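CRISPR-associated endoribonuclease Cas2 (Streptococcus pyogenes serotype M1, PDB 4QR2) probably acts as a magnesium-dependent nuclease in CRISPR adaptive immunity, working as a homodimer that joins a Cas1 dimer in a heterotetramer. Local coordinates at residues H22-C27 with G31-N36. Residues are numbered along the deposited sequence; the frame is centred on the assembly and turned at random.
Sequences HVAKLC and GQRVQN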
# COMPACT_ATOMS: atom_id res chain seq x y z
N HIS A 22 3.10 9.01 -13.63
CA HIS A 22 4.50 8.73 -13.99
C HIS A 22 5.08 7.61 -13.15
O HIS A 22 5.86 6.78 -13.71
CB HIS A 22 5.34 9.98 -13.78
CG HIS A 22 5.07 11.08 -14.76
ND1 HIS A 22 5.53 12.36 -14.56
CD2 HIS A 22 4.26 11.13 -15.84
CE1 HIS A 22 5.09 13.14 -15.54
NE2 HIS A 22 4.33 12.41 -16.35
N VAL A 23 4.76 7.61 -11.83
CA VAL A 23 5.09 6.45 -10.96
C VAL A 23 4.55 5.14 -11.51
O VAL A 23 5.28 4.13 -11.66
CB VAL A 23 4.68 6.70 -9.50
CG1 VAL A 23 4.81 5.45 -8.67
CG2 VAL A 23 5.62 7.79 -8.90
N ALA A 24 3.30 5.16 -11.90
CA ALA A 24 2.66 3.92 -12.39
C ALA A 24 3.30 3.48 -13.67
O ALA A 24 3.51 2.29 -13.83
CB ALA A 24 1.15 4.15 -12.63
N LYS A 25 3.57 4.43 -14.58
CA LYS A 25 4.15 4.10 -15.86
C LYS A 25 5.50 3.38 -15.68
O LYS A 25 5.83 2.36 -16.38
CB LYS A 25 4.32 5.34 -16.71
CG LYS A 25 4.71 5.06 -18.14
CD LYS A 25 4.81 6.37 -18.89
CE LYS A 25 5.13 6.15 -20.37
NZ LYS A 25 6.47 5.61 -20.69
N LEU A 26 6.25 3.84 -14.71
CA LEU A 26 7.53 3.22 -14.39
C LEU A 26 7.36 1.85 -13.78
O LEU A 26 8.03 0.91 -14.25
CB LEU A 26 8.34 4.14 -13.47
CG LEU A 26 9.60 3.55 -12.81
CD1 LEU A 26 10.55 3.15 -13.84
CD2 LEU A 26 10.31 4.63 -11.99
N CYS A 27 6.46 1.74 -12.76
CA CYS A 27 6.35 0.57 -11.94
C CYS A 27 5.74 -0.57 -12.76
O CYS A 27 6.17 -1.71 -12.57
CB CYS A 27 5.59 0.75 -10.71
SG CYS A 27 6.48 1.73 -9.46
N GLY A 31 6.27 -4.88 -13.07
CA GLY A 31 5.23 -5.51 -12.25
C GLY A 31 3.83 -5.10 -12.57
O GLY A 31 3.57 -4.52 -13.63
N GLN A 32 2.92 -5.39 -11.65
CA GLN A 32 1.54 -5.22 -11.82
C GLN A 32 1.00 -4.17 -10.83
O GLN A 32 1.32 -4.14 -9.63
CB GLN A 32 0.85 -6.53 -11.53
CG GLN A 32 -0.56 -6.71 -11.95
CD GLN A 32 -0.94 -8.19 -11.91
OE1 GLN A 32 -0.45 -8.94 -11.05
NE2 GLN A 32 -1.81 -8.62 -12.83
N ARG A 33 0.18 -3.26 -11.37
CA ARG A 33 -0.53 -2.29 -10.56
C ARG A 33 -1.78 -2.96 -9.98
O ARG A 33 -2.64 -3.39 -10.73
CB ARG A 33 -0.95 -1.12 -11.45
CG ARG A 33 -1.60 -0.00 -10.71
CD ARG A 33 -1.76 1.14 -11.72
NE ARG A 33 -2.06 2.40 -11.05
CZ ARG A 33 -2.28 3.55 -11.68
NH1 ARG A 33 -2.30 3.59 -13.02
NH2 ARG A 33 -2.56 4.64 -11.00
N VAL A 34 -1.78 -3.21 -8.71
CA VAL A 34 -2.81 -3.98 -8.01
C VAL A 34 -3.88 -3.15 -7.33
O VAL A 34 -5.09 -3.60 -7.16
CB VAL A 34 -2.20 -5.05 -7.06
CG1 VAL A 34 -1.45 -6.09 -7.90
CG2 VAL A 34 -1.40 -4.46 -5.91
N GLN A 35 -3.51 -1.90 -7.07
CA GLN A 35 -4.40 -0.82 -6.65
C GLN A 35 -3.91 0.50 -7.25
O GLN A 35 -2.86 0.51 -7.88
CB GLN A 35 -4.43 -0.69 -5.13
CG GLN A 35 -5.15 -1.88 -4.44
CD GLN A 35 -4.97 -1.87 -2.94
OE1 GLN A 35 -3.87 -1.72 -2.48
NE2 GLN A 35 -6.02 -2.01 -2.21
N ASN A 36 -4.66 1.59 -7.05
CA ASN A 36 -4.32 2.87 -7.65
C ASN A 36 -2.86 3.20 -7.44
O ASN A 36 -2.16 3.70 -8.35
CB ASN A 36 -5.22 3.93 -7.03
CG ASN A 36 -5.12 5.29 -7.67
OD1 ASN A 36 -5.06 6.33 -6.98
ND2 ASN A 36 -5.23 5.31 -8.94
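Ala24 turns its methyl toward the strand and sets it over one face of the Arg33 guanidinium, with CB 3.5 Å from NH1 of that arginine. The methyl sits off the middle of the flat group, nearer its rim. Arg33 gets there by running out straight: CG is anti to the backbone N (chi1 -175°) and the chain stays extended to NE, which carries the guanidinium out obliquely from the strand, to beside the helix and the Asn36 carbonyl. Phe39 of strand 38-42 touches both Ala24 and Arg33.

This is the first helix-to-strand connection of the ferredoxin-like fold of Cas2, in which helix 14-27 ends and the chain turns obliquely into strand 31-35, outermost in the sheet of this chain. At the turn itself Cys27 O and Gly31 N come within 3.2 Å, but the angle is too poor for a hydrogen bond.

Two nitrogens of the arginine bond within its own segment. NE (3.0 Å) and NH2 (2.8 Å) of Arg33 both donate to Asn36 O, which they share and which lies almost in the guanidinium plane. NH2 arrives on a lone pair, whereas NE stands 43° out of the carbonyl plane. Two bonds from one rigid group should limit its rotation under the Ala24 methyl. Beyond, Asn36 N hydrogen-bonds Asp8 of the second subunit, a predicted magnesium ligand.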